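Local structure of glucose dehydrogenase (Serratia sp. FS14, 7CDY) at residues W186-R191 against P223-W229; G203-E207 against L218-L222; A140-N144 against K155-K159; P230-Y234 against E245-V251. The protein belongs to the glucose/sorbosone dehydrogenase family, whose fold is a beta-propeller, and holds a calcium ion in this structure. The contacts are given in a common frame with arbitrary orientation. Numbering follows the deposited sequence.

Contact 1. Residues W186-R191 against P223-W229; sequences WSYGHR and PGKNYGW. With CA (calcium ion), chain D.
A calcium site lies at one end of this contact, where two segments run side by side, their end-to-end directions 15° apart. Trp186 and Ser187 form a classic beta bulge opposite Leu160. Four backbone hydrogen bonds join the segments: Gly224 N to Trp186 O (2.7 Å), Tyr188 N to Lys225 O (3.1 Å), Tyr227 N to Tyr188 O (2.8 Å) and Trp229 N to Gly189 O (2.9 Å). Tyr188 and Asn226 form a single bridge, CA to CA 5.0 Å. Gly189 has positive phi; a CB would clash with Asn226 OD1. Asn226 OD1 accepts from Gly228 N (2.9 Å), an Asx turn, while Asn226 ND2 bonds Gln151. Tyr227 O, in the same turn, binds the calcium at 2.3 Å. Four waters and Glu217 also bind the ion; water 1 donates to Gly189 O (2.8 Å). In CH-pi contacts, Pro223 CB lies 3.6 Å from the centroid of the Trp186 six-membered ring, and Asn226 CB 3.9 Å from that of Tyr188. Arg191, chi1 to chi3 all t, sets CD 3.4 Å from the centroid of the Trp229 six-membered ring, over its face. A backbone-carbonyl ligand within an Asx turn places this contact in a calcium-binding loop of the beta-propeller.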
loop_
_atom_site.group_PDB
_atom_site.type_symbol
_atom_site.label_atom_id
_atom_site.label_comp_id
_atom_site.label_asym_id
_atom_site.label_seq_id
_atom_site.Cartn_x
_atom_site.Cartn_y
_atom_site.Cartn_z
ATOM N N TRP A 186 -10.834 8.027 -7.669
ATOM C CA TRP A 186 -11.028 6.946 -8.622
ATOM C C TRP A 186 -12.158 6.026 -8.186
ATOM O O TRP A 186 -13.094 5.784 -8.951
ATOM C CB TRP A 186 -9.720 6.151 -8.777
ATOM C CG TRP A 186 -9.777 5.003 -9.747
ATOM C CD1 TRP A 186 -9.944 3.674 -9.445
ATOM C CD2 TRP A 186 -9.650 5.077 -11.168
ATOM N NE1 TRP A 186 -9.935 2.926 -10.592
ATOM C CE2 TRP A 186 -9.747 3.761 -11.665
ATOM C CE3 TRP A 186 -9.469 6.130 -12.069
ATOM C CZ2 TRP A 186 -9.663 3.473 -13.028
ATOM C CZ3 TRP A 186 -9.382 5.841 -13.425
ATOM C CH2 TRP A 186 -9.477 4.523 -13.888
ATOM N N SER A 187 -12.092 5.499 -6.959
ATOM C CA SER A 187 -13.129 4.635 -6.406
ATOM C C SER A 187 -13.301 4.945 -4.927
ATOM O O SER A 187 -12.444 5.571 -4.297
ATOM C CB SER A 187 -12.809 3.153 -6.619
ATOM O OG SER A 187 -11.537 2.823 -6.066
ATOM N N TYR A 188 -14.423 4.492 -4.368
ATOM C CA TYR A 188 -14.770 4.840 -2.998
ATOM C C TYR A 188 -15.300 3.612 -2.267
ATOM O O TYR A 188 -15.379 2.520 -2.828
ATOM C CB TYR A 188 -15.698 6.061 -2.950
ATOM C CG TYR A 188 -17.126 5.881 -3.414
ATOM C CD1 TYR A 188 -17.432 5.629 -4.747
ATOM C CD2 TYR A 188 -18.169 6.030 -2.519
ATOM C CE1 TYR A 188 -18.755 5.498 -5.161
ATOM C CE2 TYR A 188 -19.490 5.912 -2.926
ATOM C CZ TYR A 188 -19.764 5.651 -4.241
ATOM O OH TYR A 188 -21.082 5.523 -4.641
ATOM N N GLY A 189 -15.643 3.789 -0.991
ATOM C CA GLY A 189 -16.096 2.663 -0.193
ATOM C C GLY A 189 -15.018 1.675 0.190
ATOM O O GLY A 189 -15.288 0.468 0.267
ATOM N N HIS A 190 -13.804 2.160 0.451
ATOM C CA HIS A 190 -12.693 1.347 0.919
ATOM C C HIS A 190 -12.478 1.578 2.413
ATOM O O HIS A 190 -12.791 2.648 2.943
ATOM C CB HIS A 190 -11.423 1.711 0.138
ATOM C CG HIS A 190 -11.554 1.504 -1.339
ATOM N ND1 HIS A 190 -11.623 0.251 -1.909
ATOM C CD2 HIS A 190 -11.666 2.388 -2.364
ATOM C CE1 HIS A 190 -11.749 0.368 -3.222
ATOM N NE2 HIS A 190 -11.781 1.654 -3.521
ATOM N N ARG A 191 -11.962 0.547 3.096
ATOM C CA ARG A 191 -11.734 0.645 4.537
ATOM C C ARG A 191 -10.308 1.083 4.881
ATOM O O ARG A 191 -10.085 2.252 5.212
ATOM C CB ARG A 191 -12.111 -0.655 5.250
ATOM C CG ARG A 191 -12.046 -0.549 6.758
ATOM C CD ARG A 191 -12.502 -1.853 7.408
ATOM N NE ARG A 191 -12.312 -1.823 8.854
ATOM C CZ ARG A 191 -11.149 -2.053 9.448
ATOM N NH1 ARG A 191 -10.094 -2.386 8.719
ATOM N NH2 ARG A 191 -11.053 -1.979 10.765
ATOM N N PRO A 223 -13.417 2.759 -12.096
ATOM C CA PRO A 223 -13.623 4.196 -11.851
ATOM C C PRO A 223 -15.079 4.526 -11.556
ATOM O O PRO A 223 -15.990 4.106 -12.278
ATOM C CB PRO A 223 -13.146 4.855 -13.155
ATOM C CG PRO A 223 -13.242 3.771 -14.195
ATOM C CD PRO A 223 -12.942 2.486 -13.464
ATOM N N GLY A 224 -15.289 5.257 -10.477
ATOM C CA GLY A 224 -16.616 5.696 -10.033
ATOM C C GLY A 224 -17.367 4.629 -9.242
ATOM O O GLY A 224 -18.415 4.911 -8.834
ATOM N N LYS A 225 -16.780 3.466 -9.040
ATOM C CA LYS A 225 -17.469 2.359 -8.333
ATOM C C LYS A 225 -17.280 2.429 -6.808
ATOM O O LYS A 225 -16.300 2.927 -6.309
ATOM C CB LYS A 225 -16.980 1.016 -8.871
ATOM C CG LYS A 225 -17.777 0.427 -10.016
ATOM C CD LYS A 225 -17.920 1.278 -11.166
ATOM C CE LYS A 225 -18.625 0.477 -12.256
ATOM N NZ LYS A 225 -19.322 1.359 -13.204
ATOM N N ASN A 226 -18.271 1.894 -6.147
ATOM C CA ASN A 226 -18.405 1.831 -4.676
ATOM C C ASN A 226 -18.030 0.423 -4.212
ATOM O O ASN A 226 -18.736 -0.471 -4.545
ATOM C CB ASN A 226 -19.858 2.163 -4.339
ATOM C CG ASN A 226 -20.085 2.382 -2.867
ATOM O OD1 ASN A 226 -19.307 1.959 -2.055
ATOM N ND2 ASN A 226 -21.191 2.998 -2.529
ATOM N N TYR A 227 -17.022 0.291 -3.354
ATOM C CA TYR A 227 -16.510 -1.002 -2.811
ATOM C C TYR A 227 -17.228 -1.396 -1.500
ATOM O O TYR A 227 -16.941 -2.372 -0.867
ATOM C CB TYR A 227 -14.984 -1.121 -2.973
ATOM C CG TYR A 227 -14.707 -1.246 -4.445
ATOM C CD1 TYR A 227 -14.673 -0.134 -5.261
ATOM C CD2 TYR A 227 -14.704 -2.481 -5.041
ATOM C CE1 TYR A 227 -14.609 -0.253 -6.632
ATOM C CE2 TYR A 227 -14.621 -2.614 -6.408
ATOM C CZ TYR A 227 -14.600 -1.498 -7.206
ATOM O OH TYR A 227 -14.596 -1.663 -8.542
ATOM N N GLY A 228 -18.182 -0.548 -1.144
ATOM C CA GLY A 228 -19.223 -0.821 -0.133
ATOM C C GLY A 228 -18.961 -0.508 1.321
ATOM O O GLY A 228 -19.918 -0.469 2.060
ATOM N N TRP A 229 -17.721 -0.294 1.712
ATOM C CA TRP A 229 -17.483 -0.085 3.164
ATOM C C TRP A 229 -18.151 1.212 3.605
ATOM O O TRP A 229 -17.967 2.201 2.937
ATOM C CB TRP A 229 -15.989 -0.037 3.470
ATOM C CG TRP A 229 -15.664 0.257 4.909
ATOM C CD1 TRP A 229 -15.220 1.443 5.414
ATOM C CD2 TRP A 229 -15.867 -0.605 6.038
ATOM N NE1 TRP A 229 -15.070 1.363 6.769
ATOM C CE2 TRP A 229 -15.434 0.111 7.177
ATOM C CE3 TRP A 229 -16.268 -1.932 6.196
ATOM C CZ2 TRP A 229 -15.453 -0.436 8.459
ATOM C CZ3 TRP A 229 -16.285 -2.484 7.455
ATOM C CH2 TRP A 229 -15.872 -1.736 8.563
HETATM CA CA CA D . -15.725 -4.087 0.091
HETATM O O HOH W 1 -14.295 -2.155 0.332
HETATM O O HOH W 2 -16.386 -3.523 2.333
HETATM O O HOH W 3 -17.812 -5.203 0.076
HETATM O O HOH W 4 -15.484 -4.845 -2.237
#

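Contact 2. Residues G203-E207 against L218-L222; sequences GAIWE and LNIPL
Asn219 pairs with Glu207 through both backbone and side chain. Glu207 N donates to Asn219 O (2.9 Å), and Asn219 N donates to Glu207 O (2.8 Å). This makes an antiparallel hydrogen-bonded pair, CA to CA 5.2 Å. Both side chains lie on the same face of the sheet. With Glu207 at chi1 t and Asn219 at chi1 m, Asn219 ND2 donates to Glu207 OE1 (3.0 Å). Asn219 ND2 also bonds Glu217, a calcium ligand. The pair belongs to the beta hairpin of strands 205-210 and 216-219, in an antiparallel propeller sheet. The strand ends at Asn219; Trp206 and Ile220 still approach, CA to CA 4.6 Å, and the segments diverge at Pro221. Water 5 bridges them there, donating to Ile205 O (2.8 Å) and Pro221 O (2.7 Å). Ile220, m and t, sets CG1 3.7 Å from the centroid of the Trp206 five-membered ring, a CH-pi contact over the face. Leu218 CD2 reaches Trp206 CZ3 at 4.2 Å. Phe272 meets Trp206 edge-to-face.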
loop_
_atom_site.group_PDB
_atom_site.type_symbol
_atom_site.label_atom_id
_atom_site.label_comp_id
_atom_site.label_asym_id
_atom_site.label_seq_id
_atom_site.Cartn_x
_atom_site.Cartn_y
_atom_site.Cartn_z
ATOM N N GLY A 203 -2.652 -4.757 -17.107
ATOM C CA GLY A 203 -2.559 -3.321 -16.974
ATOM C C GLY A 203 -3.535 -2.705 -16.002
ATOM O O GLY A 203 -3.590 -1.475 -15.899
ATOM N N ALA A 204 -4.289 -3.515 -15.266
ATOM C CA ALA A 204 -5.237 -3.000 -14.287
ATOM C C ALA A 204 -4.590 -2.870 -12.914
ATOM O O ALA A 204 -3.804 -3.726 -12.494
ATOM C CB ALA A 204 -6.438 -3.936 -14.172
ATOM N N ILE A 205 -4.950 -1.800 -12.207
ATOM C CA ILE A 205 -4.610 -1.667 -10.792
ATOM C C ILE A 205 -5.474 -2.608 -9.963
ATOM O O ILE A 205 -6.706 -2.621 -10.094
ATOM C CB ILE A 205 -4.792 -0.207 -10.343
ATOM C CG1 ILE A 205 -3.773 0.710 -11.028
ATOM C CG2 ILE A 205 -4.710 -0.090 -8.810
ATOM C CD1 ILE A 205 -2.372 0.615 -10.447
ATOM N N TRP A 206 -4.836 -3.405 -9.108
ATOM C CA TRP A 206 -5.511 -4.210 -8.098
ATOM C C TRP A 206 -5.190 -3.645 -6.719
ATOM O O TRP A 206 -4.166 -2.974 -6.516
ATOM C CB TRP A 206 -5.074 -5.677 -8.156
ATOM C CG TRP A 206 -5.495 -6.455 -9.389
ATOM C CD1 TRP A 206 -5.750 -5.967 -10.648
ATOM C CD2 TRP A 206 -5.658 -7.877 -9.471
ATOM N NE1 TRP A 206 -6.087 -7.012 -11.492
ATOM C CE2 TRP A 206 -6.036 -8.189 -10.790
ATOM C CE3 TRP A 206 -5.531 -8.915 -8.543
ATOM C CZ2 TRP A 206 -6.283 -9.507 -11.209
ATOM C CZ3 TRP A 206 -5.778 -10.223 -8.959
ATOM C CH2 TRP A 206 -6.145 -10.503 -10.280
ATOM N N GLU A 207 -6.068 -3.942 -5.760
ATOM C CA GLU A 207 -6.002 -3.350 -4.431
ATOM C C GLU A 207 -6.390 -4.407 -3.412
ATOM O O GLU A 207 -7.169 -5.314 -3.717
ATOM C CB GLU A 207 -6.951 -2.137 -4.350
ATOM C CG GLU A 207 -7.100 -1.482 -2.985
ATOM C CD GLU A 207 -8.299 -1.973 -2.192
ATOM O OE1 GLU A 207 -8.904 -3.007 -2.550
ATOM O OE2 GLU A 207 -8.612 -1.318 -1.173
ATOM N N LEU A 218 -9.624 -8.498 -1.490
ATOM C CA LEU A 218 -8.889 -8.146 -2.700
ATOM C C LEU A 218 -9.894 -7.647 -3.734
ATOM O O LEU A 218 -10.898 -8.318 -3.988
ATOM C CB LEU A 218 -8.181 -9.396 -3.230
ATOM C CG LEU A 218 -7.439 -9.322 -4.564
ATOM C CD1 LEU A 218 -6.218 -8.437 -4.443
ATOM C CD2 LEU A 218 -7.028 -10.712 -5.009
ATOM N N ASN A 219 -9.641 -6.464 -4.311
ATOM C CA ASN A 219 -10.537 -5.809 -5.262
ATOM C C ASN A 219 -9.793 -5.435 -6.540
ATOM O O ASN A 219 -8.579 -5.223 -6.534
ATOM C CB ASN A 219 -11.109 -4.513 -4.664
ATOM C CG ASN A 219 -12.026 -4.767 -3.476
ATOM O OD1 ASN A 219 -13.089 -5.359 -3.634
ATOM N ND2 ASN A 219 -11.648 -4.288 -2.296
ATOM N N ILE A 220 -10.539 -5.309 -7.637
ATOM C CA ILE A 220 -10.050 -4.665 -8.860
ATOM C C ILE A 220 -10.854 -3.382 -9.040
ATOM O O ILE A 220 -11.962 -3.416 -9.594
ATOM C CB ILE A 220 -10.166 -5.577 -10.095
ATOM C CG1 ILE A 220 -9.437 -6.906 -9.886
ATOM C CG2 ILE A 220 -9.641 -4.866 -11.346
ATOM C CD1 ILE A 220 -9.683 -7.926 -11.013
ATOM N N PRO A 221 -10.370 -2.239 -8.564
ATOM C CA PRO A 221 -11.241 -1.054 -8.460
ATOM C C PRO A 221 -11.482 -0.380 -9.803
ATOM O O PRO A 221 -10.543 0.021 -10.496
ATOM C CB PRO A 221 -10.473 -0.126 -7.517
ATOM C CG PRO A 221 -9.047 -0.620 -7.596
ATOM C CD PRO A 221 -9.099 -2.081 -7.840
ATOM N N LEU A 222 -12.746 -0.220 -10.138
ATOM C CA LEU A 222 -13.187 0.423 -11.366
ATOM C C LEU A 222 -13.590 1.875 -11.108
ATOM O O LEU A 222 -14.059 2.217 -10.020
ATOM C CB LEU A 222 -14.378 -0.349 -11.941
ATOM C CG LEU A 222 -14.096 -1.816 -12.263
ATOM C CD1 LEU A 222 -15.363 -2.512 -12.745
ATOM C CD2 LEU A 222 -12.991 -1.932 -13.304
HETATM O O HOH W 5 -8.500 -1.280 -11.742
#

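Contact 3. Residues A140-N144 against K155-K159; sequences ALGEN and KLQGK
Neither segment is regular over its length, but their backbones meet at two hydrogen bonds. Leu141 N donates to Lys159 O (2.9 Å), and Gly158 N donates to Gly142 O (3.0 Å). The CA atoms lie 5.3 Å apart at Leu141 and Lys159, and close to 4.0 Å at Glu143 and Gln157. Gly158 has phi/psi of 64/35, and a CB on it would be tight against Glu143 CB. Gly158 CA makes a CA-H...O contact with Leu141 O (3.3 Å). Among the side chains, Gln157 NE2 donates to Asn144 OD1 (2.9 Å), with Gln157 at chi1 m and chi2 p; NE2 also bonds Pro117 O. Asn144 is held further by Gln115, Leu119 and His124, and Glu143 turns its carboxylate to His124 and Trp229. Leu141, m and t, points toward the second segment, its CD1 4.3 Å from Leu156 CB. Lys159 folds back so that its NZ donates to Lys155 O (2.9 Å) and Gln157 O (2.8 Å), and also to Glu152 O. These segments are the two ends of the long connection between the adjacent antiparallel strands 137-140 and 160-163 of a propeller sheet. Every touching residue is buried, yet many partners are polar: the loop ends are held largely by amides and carbonyls, with a lysine ammonium group bound among backbone oxygens.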
loop_
_atom_site.group_PDB
_atom_site.type_symbol
_atom_site.label_atom_id
_atom_site.label_comp_id
_atom_site.label_asym_id
_atom_site.label_seq_id
_atom_site.Cartn_x
_atom_site.Cartn_y
_atom_site.Cartn_z
ATOM N N ALA A 140 -3.845 5.005 -2.353
ATOM C CA ALA A 140 -4.872 4.292 -1.595
ATOM C C ALA A 140 -5.002 4.925 -0.215
ATOM O O ALA A 140 -4.018 5.004 0.529
ATOM C CB ALA A 140 -4.510 2.810 -1.487
ATOM N N LEU A 141 -6.208 5.357 0.139
ATOM C CA LEU A 141 -6.458 6.074 1.384
ATOM C C LEU A 141 -7.448 5.331 2.269
ATOM O O LEU A 141 -8.530 4.944 1.814
ATOM C CB LEU A 141 -7.003 7.471 1.095
ATOM C CG LEU A 141 -6.096 8.373 0.261
ATOM C CD1 LEU A 141 -6.826 9.643 -0.139
ATOM C CD2 LEU A 141 -4.834 8.718 1.042
ATOM N N GLY A 142 -7.084 5.153 3.547
ATOM C CA GLY A 142 -8.027 4.647 4.520
ATOM C C GLY A 142 -9.030 5.711 4.932
ATOM O O GLY A 142 -8.936 6.885 4.578
ATOM N N GLU A 143 -10.030 5.277 5.698
ATOM C CA GLU A 143 -11.090 6.221 6.156
ATOM C C GLU A 143 -10.812 6.780 7.565
ATOM O O GLU A 143 -11.737 7.293 8.142
ATOM C CB GLU A 143 -12.524 5.670 6.018
ATOM C CG GLU A 143 -12.743 4.198 6.339
ATOM C CD GLU A 143 -12.423 3.702 7.745
ATOM O OE1 GLU A 143 -11.340 3.976 8.216
ATOM O OE2 GLU A 143 -13.240 2.984 8.298
ATOM N N ASN A 144 -9.560 6.691 8.048
ATOM C CA ASN A 144 -9.141 7.349 9.285
ATOM C C ASN A 144 -9.883 6.823 10.514
ATOM O O ASN A 144 -9.860 7.476 11.576
ATOM C CB ASN A 144 -9.300 8.883 9.220
ATOM C CG ASN A 144 -8.355 9.592 8.228
ATOM O OD1 ASN A 144 -8.499 10.802 8.043
ATOM N ND2 ASN A 144 -7.423 8.883 7.596
ATOM N N LYS A 155 -15.410 13.729 0.775
ATOM C CA LYS A 155 -14.339 13.450 1.724
ATOM C C LYS A 155 -13.356 12.459 1.120
ATOM O O LYS A 155 -13.755 11.518 0.434
ATOM C CB LYS A 155 -14.912 12.923 3.043
ATOM C CG LYS A 155 -15.694 14.019 3.768
ATOM C CD LYS A 155 -16.184 13.622 5.131
ATOM C CE LYS A 155 -17.046 14.743 5.707
ATOM N NZ LYS A 155 -17.964 14.245 6.759
ATOM N N LEU A 156 -12.064 12.664 1.382
ATOM C CA LEU A 156 -11.024 11.811 0.817
ATOM C C LEU A 156 -10.717 10.582 1.677
ATOM O O LEU A 156 -9.717 9.892 1.444
ATOM C CB LEU A 156 -9.783 12.640 0.485
ATOM C CG LEU A 156 -10.043 13.588 -0.683
ATOM C CD1 LEU A 156 -8.959 14.642 -0.760
ATOM C CD2 LEU A 156 -10.144 12.833 -2.001
ATOM N N GLN A 157 -11.587 10.261 2.618
ATOM C CA GLN A 157 -11.480 9.046 3.408
ATOM C C GLN A 157 -11.986 7.849 2.618
ATOM O O GLN A 157 -13.043 7.910 1.982
ATOM C CB GLN A 157 -12.364 9.192 4.646
ATOM C CG GLN A 157 -11.697 9.878 5.819
ATOM C CD GLN A 157 -11.470 11.349 5.566
ATOM O OE1 GLN A 157 -12.283 12.022 4.905
ATOM N NE2 GLN A 157 -10.358 11.865 6.081
ATOM N N GLY A 158 -11.271 6.729 2.714
ATOM C CA GLY A 158 -11.751 5.486 2.119
ATOM C C GLY A 158 -11.852 5.536 0.614
ATOM O O GLY A 158 -12.775 4.955 0.031
ATOM N N LYS A 159 -10.929 6.240 -0.022
ATOM C CA LYS A 159 -10.930 6.451 -1.457
ATOM C C LYS A 159 -9.623 5.945 -2.047
ATOM O O LYS A 159 -8.567 5.976 -1.398
ATOM C CB LYS A 159 -11.008 7.953 -1.790
ATOM C CG LYS A 159 -12.142 8.714 -1.117
ATOM C CD LYS A 159 -13.477 8.186 -1.586
ATOM C CE LYS A 159 -14.670 9.050 -1.164
ATOM N NZ LYS A 159 -14.995 8.923 0.283
#

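Contact 4. Residues P230-Y234 against E245-V251; sequences PLATY and EAKGERV
A cis peptide precedes Pro230, where segment 230-234 begins to run beside 245-251. Pro230 CG packs 3.7 Å from Glu245 CB. Glu245 has chi1 m and chi2 p, and its CA-to-CB bond points toward 230-234. Leu231, m and t, sets its CD2 3.7 Å from Glu245 O. Ala232 CB meets CG2 of Val251, which has chi1 t, at 3.6 Å. Thr233, also chi1 t, brings CG2 4.0 Å from Ala246 CB. Tyr234 has chi1 m, and its CE1 lies 3.5 Å from OE1 of Glu249, which is m and t. Glu245 forms a salt bridge with Arg147, and Glu249 one with Arg262. Water 6 donates to Tyr234 OH (2.6 Å) and weakly accepts from Arg250 NE (3.2 Å). Tyr234 OH also bonds Gln256, and its ring stacks on Tyr260. The backbones are joined by Lys247 N to Leu231 O (2.7 Å) and Thr233 N to Gly248 O (3.2 Å), with a single bridge between Ala232 and Gly248. This closes part of the long loop between strands 216-219 and 259-261. Small apolar contacts and two backbone bonds join the segments, while both glutamates direct their charge to arginines elsewhere in the chain.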
loop_
_atom_site.group_PDB
_atom_site.type_symbol
_atom_site.label_atom_id
_atom_site.label_comp_id
_atom_site.label_asym_id
_atom_site.label_seq_id
_atom_site.Cartn_x
_atom_site.Cartn_y
_atom_site.Cartn_z
ATOM N N PRO A 230 -18.875 1.280 4.740
ATOM C CA PRO A 230 -19.195 0.219 5.703
ATOM C C PRO A 230 -20.598 -0.369 5.546
ATOM O O PRO A 230 -21.048 -1.081 6.445
ATOM C CB PRO A 230 -19.118 0.959 7.040
ATOM C CG PRO A 230 -19.692 2.303 6.707
ATOM C CD PRO A 230 -19.241 2.608 5.277
ATOM N N LEU A 231 -21.268 -0.086 4.422
ATOM C CA LEU A 231 -22.599 -0.649 4.181
ATOM C C LEU A 231 -22.534 -2.131 3.852
ATOM O O LEU A 231 -23.464 -2.886 4.180
ATOM C CB LEU A 231 -23.237 0.066 3.000
ATOM C CG LEU A 231 -23.333 1.588 3.083
ATOM C CD1 LEU A 231 -23.971 2.175 1.812
ATOM C CD2 LEU A 231 -24.109 1.993 4.324
ATOM N N ALA A 232 -21.469 -2.565 3.191
ATOM C CA ALA A 232 -21.253 -3.965 2.865
ATOM C C ALA A 232 -19.913 -4.393 3.444
ATOM O O ALA A 232 -18.922 -3.656 3.330
ATOM C CB ALA A 232 -21.248 -4.167 1.354
ATOM N N THR A 233 -19.889 -5.558 4.094
ATOM C CA THR A 233 -18.645 -6.082 4.647
ATOM C C THR A 233 -18.793 -7.571 4.913
ATOM O O THR A 233 -19.899 -8.062 5.166
ATOM C CB THR A 233 -18.247 -5.345 5.933
ATOM O OG1 THR A 233 -16.994 -5.860 6.399
ATOM C CG2 THR A 233 -19.285 -5.523 7.020
ATOM N N TYR A 234 -17.674 -8.289 4.817
ATOM C CA TYR A 234 -17.585 -9.678 5.250
ATOM C C TYR A 234 -17.098 -9.819 6.687
ATOM O O TYR A 234 -16.960 -10.952 7.168
ATOM C CB TYR A 234 -16.694 -10.489 4.284
ATOM C CG TYR A 234 -17.419 -10.864 3.021
ATOM C CD1 TYR A 234 -18.354 -11.896 3.019
ATOM C CD2 TYR A 234 -17.225 -10.151 1.852
ATOM C CE1 TYR A 234 -19.044 -12.232 1.871
ATOM C CE2 TYR A 234 -17.922 -10.475 0.693
ATOM C CZ TYR A 234 -18.841 -11.513 0.724
ATOM O OH TYR A 234 -19.556 -11.862 -0.402
ATOM N N GLU A 245 -23.237 0.199 10.600
ATOM C CA GLU A 245 -23.749 0.686 9.326
ATOM C C GLU A 245 -24.019 -0.426 8.321
ATOM O O GLU A 245 -24.603 -0.162 7.267
ATOM C CB GLU A 245 -22.753 1.676 8.704
ATOM C CG GLU A 245 -22.388 2.858 9.597
ATOM C CD GLU A 245 -21.215 2.565 10.531
ATOM O OE1 GLU A 245 -20.850 3.461 11.316
ATOM O OE2 GLU A 245 -20.669 1.435 10.498
ATOM N N ALA A 246 -23.610 -1.656 8.618
ATOM C CA ALA A 246 -23.626 -2.702 7.604
ATOM C C ALA A 246 -25.048 -3.178 7.331
ATOM O O ALA A 246 -25.831 -3.432 8.253
ATOM C CB ALA A 246 -22.743 -3.874 8.025
ATOM N N LYS A 247 -25.370 -3.316 6.051
ATOM C CA LYS A 247 -26.651 -3.851 5.622
ATOM C C LYS A 247 -26.548 -5.277 5.117
ATOM O O LYS A 247 -27.581 -5.933 4.942
ATOM C CB LYS A 247 -27.253 -2.980 4.516
ATOM C CG LYS A 247 -27.417 -1.525 4.919
ATOM C CD LYS A 247 -28.269 -1.408 6.177
ATOM C CE LYS A 247 -29.044 -0.097 6.233
ATOM N NZ LYS A 247 -28.812 0.637 7.518
ATOM N N GLY A 248 -25.344 -5.774 4.878
ATOM C CA GLY A 248 -25.189 -7.130 4.398
ATOM C C GLY A 248 -23.767 -7.384 3.953
ATOM O O GLY A 248 -22.909 -6.498 3.991
ATOM N N GLU A 249 -23.531 -8.629 3.550
ATOM C CA GLU A 249 -22.303 -8.973 2.847
ATOM C C GLU A 249 -22.370 -8.535 1.391
ATOM O O GLU A 249 -21.345 -8.172 0.802
ATOM C CB GLU A 249 -22.058 -10.487 2.941
ATOM C CG GLU A 249 -21.842 -10.986 4.368
ATOM C CD GLU A 249 -21.721 -12.499 4.481
ATOM O OE1 GLU A 249 -21.977 -13.210 3.490
ATOM O OE2 GLU A 249 -21.368 -12.966 5.579
ATOM N N ARG A 250 -23.563 -8.570 0.804
ATOM C CA ARG A 250 -23.823 -8.117 -0.555
ATOM C C ARG A 250 -24.866 -7.016 -0.488
ATOM O O ARG A 250 -25.939 -7.201 0.106
ATOM C CB ARG A 250 -24.367 -9.262 -1.412
ATOM C CG ARG A 250 -23.422 -10.425 -1.546
ATOM C CD ARG A 250 -24.076 -11.552 -2.311
ATOM N NE ARG A 250 -23.182 -12.689 -2.493
ATOM C CZ ARG A 250 -22.446 -12.889 -3.581
ATOM N NH1 ARG A 250 -22.493 -12.021 -4.583
ATOM N NH2 ARG A 250 -21.664 -13.955 -3.664
ATOM N N VAL A 251 -24.562 -5.874 -1.103
ATOM C CA VAL A 251 -25.420 -4.701 -1.056
ATOM C C VAL A 251 -25.511 -4.157 -2.476
ATOM O O VAL A 251 -24.482 -3.857 -3.088
ATOM C CB VAL A 251 -24.892 -3.620 -0.095
ATOM C CG1 VAL A 251 -25.755 -2.367 -0.170
ATOM C CG2 VAL A 251 -24.828 -4.150 1.345
HETATM O O HOH W 6 -21.135 -13.925 -0.409
#

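From the N terminus, contact 3 closes first. It pins the ends of the loop between strands 137-140 and 160-163. Contact 1 opens at strand 185-187 and closes a larger loop. Contact 2 is nested inside that loop, in the hairpin of strands 205-210 and 216-219. Contact 4 follows in series, directly after 223-229, and closes a small loop, 235-244, within the connection from strand 216-219 to strand 259-261. No two contacts cross. Contact 1 touches contact 3 through Trp229 with Glu143 and His190 with Gly158. It touches contact 2 through Trp186 with Pro221 and Tyr227 with Leu222. It thus ties two neighbouring four-stranded propeller sheets together. The centre of contact 4 lies about 23 Å from the chain centre.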